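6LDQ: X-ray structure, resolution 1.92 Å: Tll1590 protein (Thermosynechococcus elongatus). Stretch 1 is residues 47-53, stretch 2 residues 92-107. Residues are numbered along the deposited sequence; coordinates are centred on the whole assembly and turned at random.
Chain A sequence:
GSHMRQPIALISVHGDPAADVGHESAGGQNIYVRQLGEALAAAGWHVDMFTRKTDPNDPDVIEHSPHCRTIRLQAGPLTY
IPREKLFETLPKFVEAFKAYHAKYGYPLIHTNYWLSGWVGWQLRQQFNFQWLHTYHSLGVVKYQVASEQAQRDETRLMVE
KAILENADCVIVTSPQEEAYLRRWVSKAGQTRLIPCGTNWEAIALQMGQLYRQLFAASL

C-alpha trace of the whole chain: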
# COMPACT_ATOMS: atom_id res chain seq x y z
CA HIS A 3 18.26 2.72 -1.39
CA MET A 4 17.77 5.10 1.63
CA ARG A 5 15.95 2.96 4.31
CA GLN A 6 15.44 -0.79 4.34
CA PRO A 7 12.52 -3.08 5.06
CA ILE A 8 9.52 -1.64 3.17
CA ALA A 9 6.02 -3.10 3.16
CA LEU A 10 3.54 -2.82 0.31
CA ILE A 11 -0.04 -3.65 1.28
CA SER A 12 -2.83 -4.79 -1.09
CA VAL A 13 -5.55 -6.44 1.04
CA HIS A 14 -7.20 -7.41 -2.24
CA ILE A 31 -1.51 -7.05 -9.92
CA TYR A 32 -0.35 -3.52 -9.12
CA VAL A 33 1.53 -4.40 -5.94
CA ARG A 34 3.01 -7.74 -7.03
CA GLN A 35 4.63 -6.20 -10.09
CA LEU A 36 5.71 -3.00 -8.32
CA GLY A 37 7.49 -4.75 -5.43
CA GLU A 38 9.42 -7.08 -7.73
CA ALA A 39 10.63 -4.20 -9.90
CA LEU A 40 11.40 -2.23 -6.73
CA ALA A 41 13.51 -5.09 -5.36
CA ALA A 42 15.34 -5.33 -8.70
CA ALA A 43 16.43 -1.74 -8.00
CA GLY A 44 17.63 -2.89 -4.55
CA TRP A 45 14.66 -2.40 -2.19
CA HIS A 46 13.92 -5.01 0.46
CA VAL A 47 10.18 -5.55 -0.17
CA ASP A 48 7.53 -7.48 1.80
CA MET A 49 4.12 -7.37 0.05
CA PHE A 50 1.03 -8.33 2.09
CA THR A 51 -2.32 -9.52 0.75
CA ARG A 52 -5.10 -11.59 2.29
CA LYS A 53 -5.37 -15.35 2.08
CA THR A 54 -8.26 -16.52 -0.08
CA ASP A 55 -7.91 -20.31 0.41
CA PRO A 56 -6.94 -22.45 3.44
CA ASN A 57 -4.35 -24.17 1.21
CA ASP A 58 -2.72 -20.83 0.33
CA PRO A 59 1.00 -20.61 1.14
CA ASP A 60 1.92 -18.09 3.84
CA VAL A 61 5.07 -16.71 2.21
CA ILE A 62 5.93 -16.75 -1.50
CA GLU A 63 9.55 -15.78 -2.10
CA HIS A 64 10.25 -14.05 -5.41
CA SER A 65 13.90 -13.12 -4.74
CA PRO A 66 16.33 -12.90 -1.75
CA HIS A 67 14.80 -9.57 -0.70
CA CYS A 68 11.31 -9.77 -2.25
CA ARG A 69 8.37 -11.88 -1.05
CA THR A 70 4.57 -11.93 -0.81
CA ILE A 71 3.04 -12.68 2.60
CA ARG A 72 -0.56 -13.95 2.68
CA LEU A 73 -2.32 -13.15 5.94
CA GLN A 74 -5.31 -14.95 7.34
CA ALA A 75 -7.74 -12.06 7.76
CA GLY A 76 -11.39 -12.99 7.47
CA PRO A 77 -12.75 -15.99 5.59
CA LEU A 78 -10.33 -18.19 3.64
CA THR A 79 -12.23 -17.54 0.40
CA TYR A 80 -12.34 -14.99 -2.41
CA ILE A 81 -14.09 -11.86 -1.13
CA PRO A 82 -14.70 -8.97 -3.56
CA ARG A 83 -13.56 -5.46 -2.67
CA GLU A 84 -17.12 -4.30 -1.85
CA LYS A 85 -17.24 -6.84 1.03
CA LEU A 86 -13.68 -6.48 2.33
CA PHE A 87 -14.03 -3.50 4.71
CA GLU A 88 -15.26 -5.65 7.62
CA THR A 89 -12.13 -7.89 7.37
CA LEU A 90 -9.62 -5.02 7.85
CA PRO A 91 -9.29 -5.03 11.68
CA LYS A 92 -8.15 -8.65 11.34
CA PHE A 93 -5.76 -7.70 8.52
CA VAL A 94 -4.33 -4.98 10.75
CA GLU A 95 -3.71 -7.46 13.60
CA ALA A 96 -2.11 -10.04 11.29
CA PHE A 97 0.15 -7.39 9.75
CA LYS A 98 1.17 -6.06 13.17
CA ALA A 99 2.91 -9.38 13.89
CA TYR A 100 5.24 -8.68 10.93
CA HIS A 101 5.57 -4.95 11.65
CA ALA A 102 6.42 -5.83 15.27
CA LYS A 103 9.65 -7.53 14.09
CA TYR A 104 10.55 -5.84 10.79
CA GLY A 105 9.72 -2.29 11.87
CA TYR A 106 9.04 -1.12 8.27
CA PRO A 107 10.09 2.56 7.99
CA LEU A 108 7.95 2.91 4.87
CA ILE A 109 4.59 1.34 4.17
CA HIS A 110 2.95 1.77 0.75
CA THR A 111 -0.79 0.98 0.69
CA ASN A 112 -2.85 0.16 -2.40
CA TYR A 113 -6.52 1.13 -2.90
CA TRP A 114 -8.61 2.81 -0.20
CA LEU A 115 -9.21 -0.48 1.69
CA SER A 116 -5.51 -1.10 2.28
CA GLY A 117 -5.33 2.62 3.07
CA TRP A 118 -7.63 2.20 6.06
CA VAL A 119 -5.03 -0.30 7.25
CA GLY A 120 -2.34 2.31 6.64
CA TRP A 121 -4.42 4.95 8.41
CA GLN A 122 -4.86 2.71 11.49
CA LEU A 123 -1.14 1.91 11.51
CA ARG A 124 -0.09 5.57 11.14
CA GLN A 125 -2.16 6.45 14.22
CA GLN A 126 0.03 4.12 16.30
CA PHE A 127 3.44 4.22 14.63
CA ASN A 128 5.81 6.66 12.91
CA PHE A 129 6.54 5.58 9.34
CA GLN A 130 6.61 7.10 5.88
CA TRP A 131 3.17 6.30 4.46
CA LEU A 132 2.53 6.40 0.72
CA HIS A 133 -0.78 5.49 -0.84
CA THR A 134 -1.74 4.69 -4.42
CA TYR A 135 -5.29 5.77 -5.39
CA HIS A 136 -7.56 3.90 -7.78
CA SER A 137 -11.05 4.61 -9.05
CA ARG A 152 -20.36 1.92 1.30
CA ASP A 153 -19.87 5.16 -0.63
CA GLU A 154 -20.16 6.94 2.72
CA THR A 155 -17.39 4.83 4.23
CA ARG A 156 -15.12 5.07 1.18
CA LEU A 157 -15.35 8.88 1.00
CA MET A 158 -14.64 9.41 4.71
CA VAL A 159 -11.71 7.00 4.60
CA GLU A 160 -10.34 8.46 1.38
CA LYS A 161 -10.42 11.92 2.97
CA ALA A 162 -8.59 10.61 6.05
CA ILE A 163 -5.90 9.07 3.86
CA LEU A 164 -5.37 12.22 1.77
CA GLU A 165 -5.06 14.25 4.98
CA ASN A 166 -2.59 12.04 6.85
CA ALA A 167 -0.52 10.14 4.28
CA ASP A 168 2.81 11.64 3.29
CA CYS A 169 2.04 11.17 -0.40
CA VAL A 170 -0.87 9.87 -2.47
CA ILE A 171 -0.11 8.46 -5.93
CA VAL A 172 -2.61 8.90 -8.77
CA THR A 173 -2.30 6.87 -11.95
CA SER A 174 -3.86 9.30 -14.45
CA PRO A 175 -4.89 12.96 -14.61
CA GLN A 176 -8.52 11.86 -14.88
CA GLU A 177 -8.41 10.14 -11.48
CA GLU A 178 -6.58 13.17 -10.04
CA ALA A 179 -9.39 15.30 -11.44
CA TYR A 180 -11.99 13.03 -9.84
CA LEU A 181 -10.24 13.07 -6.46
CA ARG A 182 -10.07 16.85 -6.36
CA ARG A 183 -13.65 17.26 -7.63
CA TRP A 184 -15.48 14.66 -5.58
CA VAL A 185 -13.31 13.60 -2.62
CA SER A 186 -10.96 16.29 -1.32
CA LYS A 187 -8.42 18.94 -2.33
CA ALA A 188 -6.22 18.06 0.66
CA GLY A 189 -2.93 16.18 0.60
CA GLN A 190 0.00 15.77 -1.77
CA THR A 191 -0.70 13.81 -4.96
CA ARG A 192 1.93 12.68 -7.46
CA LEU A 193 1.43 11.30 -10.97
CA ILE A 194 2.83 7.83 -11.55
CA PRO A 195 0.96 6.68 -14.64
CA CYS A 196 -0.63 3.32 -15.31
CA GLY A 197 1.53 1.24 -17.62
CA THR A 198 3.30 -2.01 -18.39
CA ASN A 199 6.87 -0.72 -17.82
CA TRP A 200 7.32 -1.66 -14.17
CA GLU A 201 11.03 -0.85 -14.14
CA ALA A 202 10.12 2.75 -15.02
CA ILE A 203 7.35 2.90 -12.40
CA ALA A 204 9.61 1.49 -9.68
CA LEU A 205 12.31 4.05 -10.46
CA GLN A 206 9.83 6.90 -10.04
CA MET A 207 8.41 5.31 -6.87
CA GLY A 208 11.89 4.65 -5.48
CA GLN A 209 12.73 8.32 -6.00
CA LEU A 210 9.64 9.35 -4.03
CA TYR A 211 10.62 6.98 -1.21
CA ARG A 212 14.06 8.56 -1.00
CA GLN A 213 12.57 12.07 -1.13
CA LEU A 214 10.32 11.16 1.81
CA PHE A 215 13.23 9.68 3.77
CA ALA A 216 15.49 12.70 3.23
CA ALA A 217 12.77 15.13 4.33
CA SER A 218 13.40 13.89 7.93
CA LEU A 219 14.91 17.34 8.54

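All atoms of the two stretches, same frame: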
# COMPACT_ATOMS: atom_id res chain seq x y z
N VAL A 47 11.63 -5.74 -0.03
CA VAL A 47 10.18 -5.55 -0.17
C VAL A 47 9.42 -6.76 0.35
O VAL A 47 9.54 -7.86 -0.20
CB VAL A 47 9.77 -5.31 -1.63
CG1 VAL A 47 8.24 -5.08 -1.71
CG2 VAL A 47 10.58 -4.19 -2.27
N ASP A 48 8.54 -6.53 1.34
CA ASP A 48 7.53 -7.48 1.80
C ASP A 48 6.17 -6.95 1.35
O ASP A 48 5.78 -5.86 1.76
CB ASP A 48 7.56 -7.63 3.32
CG ASP A 48 8.80 -8.43 3.84
OD1 ASP A 48 9.34 -9.24 3.07
OD2 ASP A 48 9.18 -8.25 5.02
N MET A 49 5.46 -7.71 0.51
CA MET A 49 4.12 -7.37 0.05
C MET A 49 3.11 -8.25 0.78
O MET A 49 3.30 -9.46 0.88
CB MET A 49 4.01 -7.59 -1.46
CG MET A 49 4.82 -6.61 -2.32
SD MET A 49 5.04 -7.25 -3.99
CE MET A 49 6.31 -8.47 -3.63
N PHE A 50 2.05 -7.63 1.30
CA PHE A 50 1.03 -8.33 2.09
C PHE A 50 -0.31 -8.26 1.37
O PHE A 50 -0.74 -7.18 0.94
CB PHE A 50 0.90 -7.74 3.50
CG PHE A 50 2.16 -7.83 4.34
CD1 PHE A 50 3.22 -6.94 4.14
CD2 PHE A 50 2.28 -8.80 5.32
CE1 PHE A 50 4.38 -7.03 4.92
CE2 PHE A 50 3.44 -8.90 6.10
CZ PHE A 50 4.49 -8.01 5.89
N THR A 51 -0.96 -9.42 1.23
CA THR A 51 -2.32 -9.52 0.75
C THR A 51 -3.03 -10.54 1.64
O THR A 51 -2.41 -11.19 2.49
CB THR A 51 -2.37 -9.89 -0.75
OG1 THR A 51 -3.73 -9.86 -1.23
CG2 THR A 51 -1.73 -11.26 -1.03
N ARG A 52 -4.35 -10.64 1.49
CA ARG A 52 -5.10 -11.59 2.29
C ARG A 52 -5.03 -12.99 1.68
O ARG A 52 -4.88 -13.15 0.46
CB ARG A 52 -6.57 -11.15 2.44
CG ARG A 52 -7.37 -11.16 1.13
CD ARG A 52 -8.81 -10.63 1.37
NE ARG A 52 -9.35 -11.21 2.59
CZ ARG A 52 -10.16 -12.26 2.60
NH1 ARG A 52 -10.56 -12.79 1.45
NH2 ARG A 52 -10.58 -12.78 3.75
N LYS A 53 -5.15 -13.99 2.54
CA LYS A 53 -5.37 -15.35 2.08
C LYS A 53 -6.79 -15.51 1.58
O LYS A 53 -7.73 -14.96 2.16
CB LYS A 53 -5.15 -16.34 3.22
CG LYS A 53 -3.74 -16.72 3.45
CD LYS A 53 -3.70 -17.89 4.41
CE LYS A 53 -2.29 -18.43 4.55
NZ LYS A 53 -2.20 -19.37 5.71
N LYS A 92 -8.92 -7.41 11.25
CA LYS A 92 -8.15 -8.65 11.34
C LYS A 92 -6.88 -8.55 10.51
O LYS A 92 -5.83 -9.05 10.92
CB LYS A 92 -9.00 -9.84 10.89
CG LYS A 92 -10.29 -10.05 11.69
CD LYS A 92 -11.25 -11.01 11.00
CE LYS A 92 -11.95 -11.91 12.01
NZ LYS A 92 -13.04 -12.73 11.39
N PHE A 93 -6.96 -7.91 9.34
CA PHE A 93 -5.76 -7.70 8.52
C PHE A 93 -4.75 -6.83 9.24
O PHE A 93 -3.53 -7.07 9.15
CB PHE A 93 -6.13 -7.10 7.16
CG PHE A 93 -5.04 -7.18 6.13
CD1 PHE A 93 -3.98 -6.30 6.16
CD2 PHE A 93 -5.09 -8.14 5.14
CE1 PHE A 93 -2.96 -6.38 5.21
CE2 PHE A 93 -4.09 -8.23 4.18
CZ PHE A 93 -3.03 -7.34 4.21
N VAL A 94 -5.22 -5.84 9.99
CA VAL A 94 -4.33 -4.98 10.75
C VAL A 94 -3.60 -5.78 11.83
O VAL A 94 -2.39 -5.61 12.02
CB VAL A 94 -5.11 -3.80 11.35
CG1 VAL A 94 -4.34 -3.19 12.50
CG2 VAL A 94 -5.43 -2.73 10.27
N GLU A 95 -4.32 -6.65 12.54
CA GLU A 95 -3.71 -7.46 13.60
C GLU A 95 -2.69 -8.45 13.03
O GLU A 95 -1.62 -8.65 13.62
CB GLU A 95 -4.81 -8.23 14.37
CG GLU A 95 -4.34 -9.62 14.89
CD GLU A 95 -5.41 -10.39 15.66
OE1 GLU A 95 -6.61 -10.08 15.52
OE2 GLU A 95 -5.05 -11.32 16.41
N ALA A 96 -3.03 -9.10 11.92
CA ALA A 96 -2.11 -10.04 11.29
C ALA A 96 -0.85 -9.34 10.81
O ALA A 96 0.27 -9.87 10.95
CB ALA A 96 -2.81 -10.74 10.13
N PHE A 97 -1.01 -8.14 10.23
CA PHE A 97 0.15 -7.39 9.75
C PHE A 97 1.03 -6.94 10.90
O PHE A 97 2.26 -6.92 10.78
CB PHE A 97 -0.31 -6.18 8.92
CG PHE A 97 0.84 -5.30 8.46
CD1 PHE A 97 1.52 -5.61 7.29
CD2 PHE A 97 1.25 -4.20 9.20
CE1 PHE A 97 2.59 -4.81 6.86
CE2 PHE A 97 2.33 -3.41 8.77
CZ PHE A 97 2.98 -3.71 7.60
N LYS A 98 0.41 -6.57 12.03
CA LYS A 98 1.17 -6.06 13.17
C LYS A 98 2.14 -7.09 13.73
O LYS A 98 3.14 -6.69 14.34
CB LYS A 98 0.22 -5.56 14.26
CG LYS A 98 -0.32 -4.15 14.00
CD LYS A 98 -1.33 -3.73 15.05
CE LYS A 98 -0.67 -3.22 16.32
NZ LYS A 98 -0.45 -4.32 17.30
N ALA A 99 1.91 -8.39 13.50
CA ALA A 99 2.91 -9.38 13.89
C ALA A 99 4.18 -9.27 13.05
O ALA A 99 5.28 -9.52 13.56
CB ALA A 99 2.35 -10.80 13.77
N TYR A 100 4.06 -8.91 11.76
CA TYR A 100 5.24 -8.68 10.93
C TYR A 100 5.87 -7.32 11.21
O TYR A 100 7.11 -7.22 11.29
CB TYR A 100 4.88 -8.79 9.45
CG TYR A 100 4.77 -10.22 8.97
CD1 TYR A 100 3.58 -10.94 9.10
CD2 TYR A 100 5.86 -10.85 8.38
CE1 TYR A 100 3.48 -12.25 8.68
CE2 TYR A 100 5.77 -12.17 7.96
CZ TYR A 100 4.58 -12.86 8.10
OH TYR A 100 4.52 -14.17 7.66
N HIS A 101 5.06 -6.27 11.33
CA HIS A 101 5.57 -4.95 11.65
C HIS A 101 6.23 -4.92 13.02
O HIS A 101 7.12 -4.09 13.27
CB HIS A 101 4.43 -3.91 11.59
CG HIS A 101 4.84 -2.55 12.06
ND1 HIS A 101 4.57 -2.09 13.33
CD2 HIS A 101 5.50 -1.56 11.43
CE1 HIS A 101 5.05 -0.86 13.46
NE2 HIS A 101 5.63 -0.52 12.32
N ALA A 102 5.82 -5.81 13.93
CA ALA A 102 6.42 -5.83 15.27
C ALA A 102 7.88 -6.24 15.23
O ALA A 102 8.65 -5.81 16.09
CB ALA A 102 5.64 -6.76 16.19
N LYS A 103 8.27 -7.07 14.26
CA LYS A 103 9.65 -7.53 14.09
C LYS A 103 10.41 -6.72 13.05
O LYS A 103 11.56 -6.31 13.29
CB LYS A 103 9.63 -9.01 13.67
CG LYS A 103 10.92 -9.76 13.84
CD LYS A 103 10.75 -11.17 13.25
CE LYS A 103 12.01 -11.99 13.37
NZ LYS A 103 12.00 -13.15 12.43
N TYR A 104 9.81 -6.47 11.88
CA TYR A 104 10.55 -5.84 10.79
C TYR A 104 10.59 -4.33 10.89
O TYR A 104 11.49 -3.71 10.30
CB TYR A 104 9.98 -6.27 9.44
CG TYR A 104 10.24 -7.74 9.19
CD1 TYR A 104 11.43 -8.16 8.62
CD2 TYR A 104 9.32 -8.69 9.56
CE1 TYR A 104 11.68 -9.51 8.42
CE2 TYR A 104 9.55 -10.03 9.37
CZ TYR A 104 10.74 -10.44 8.80
OH TYR A 104 10.94 -11.78 8.61
N GLY A 105 9.67 -3.72 11.63
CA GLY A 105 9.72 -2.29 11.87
C GLY A 105 9.74 -1.41 10.64
O GLY A 105 10.37 -0.35 10.66
N TYR A 106 9.08 -1.83 9.55
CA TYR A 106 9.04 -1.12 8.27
C TYR A 106 9.02 0.40 8.38
O TYR A 106 8.01 0.97 8.81
CB TYR A 106 7.82 -1.58 7.46
CG TYR A 106 7.72 -3.08 7.30
CD1 TYR A 106 8.58 -3.77 6.45
CD2 TYR A 106 6.79 -3.81 8.01
CE1 TYR A 106 8.50 -5.15 6.30
CE2 TYR A 106 6.69 -5.20 7.87
CZ TYR A 106 7.54 -5.86 7.01
OH TYR A 106 7.44 -7.23 6.89
N PRO A 107 10.10 1.09 7.97
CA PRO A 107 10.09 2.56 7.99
C PRO A 107 9.20 3.18 6.93
O PRO A 107 8.92 4.38 7.00
CB PRO A 107 11.56 2.94 7.75
CG PRO A 107 12.19 1.71 7.12
CD PRO A 107 11.47 0.56 7.79

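The strand 47-52 and the helix 92-104 run in roughly opposite directions, their N-to-C axes at 145°, and approach to 10.1 Å. At that separation the backbones do not meet, and the space between them is taken up by side chains, above all aromatic rings. The CA spacing falls from 9.2 Å between Asp48 CA and Tyr106 CA, the latter lying after the helix, to 7.8 Å between Phe50 CA and Phe97 CA and 7.4 Å between Arg52 CA and Phe93 CA. The contact buries 370 Å² in all, counting both sides.

From Val47 to Thr51 the strand alternates. The CA-to-CB bonds of Asp48 and Phe50 point toward the second stretch, whereas those of Val47, Met49 and Thr51 point away. Phe50 is the main bump, with 115 Å² covered, the largest value in either stretch. Its hollow is built by Phe93, Phe97 and Tyr100 from the helix and by Tyr106 from the segment after it.

The walls of that hollow can be assigned from ring geometry. Phe97 lies over one face of the Phe50 ring, with its CE1 3.4 Å from Phe50 CE1; the planes meet at 75° and the centroids are 4.7 Å apart, so the edge of Phe97 is directed at the face of Phe50. Although the CA-to-CB bond of Phe97 points sideways, the end of its side chain comes nearer to the strand. Phe50 in turn presents its own edge to the face of Tyr100: Phe50 CE2 is 3.4 Å from Tyr100 CG, with planes at 73° and centroids 5.2 Å apart. The same Phe50 ring thus receives an edge on its face and offers an edge to another face, a tilted arrangement that packs closely without parallel stacking.

At the tip of the ring, Phe50 CZ is 3.2 Å from Tyr106 OH and 3.9 Å from Tyr106 CZ. The hydroxyl oxygen sits near the plane of the Phe50 ring, at its edge. That hydroxyl is also the donor of the hydrogen bond across the contact, from Tyr106 OH to Asp48 OD2 at 2.8 Å. The bond suits a buried site, since it gives the tyrosine proton an acceptor and the carboxylate a donor; Asp48 is also hydrogen-bonded elsewhere in the structure. The same carboxylate oxygen, Asp48 OD2, lies over one face of Tyr104, 4.2 Å from its CD1.

Near the start of the helix stretch, Phe93 is the bump contributed by the helix. Its ring meets the strand edge-on: Phe93 CE2 is 3.6 Å from both Thr51 C and Arg52 N, while Phe93 CZ is 4.0 Å from Phe50 CB. It therefore packs largely against backbone. The CA-to-CB bond of Arg52 points sideways and the end of its side chain leads away, but Arg52 CB still lies 4.2 Å from Phe93 CE2.

Between helix and Tyr106, Gly105 departs from helical geometry with phi of 57°, a value that favours glycine.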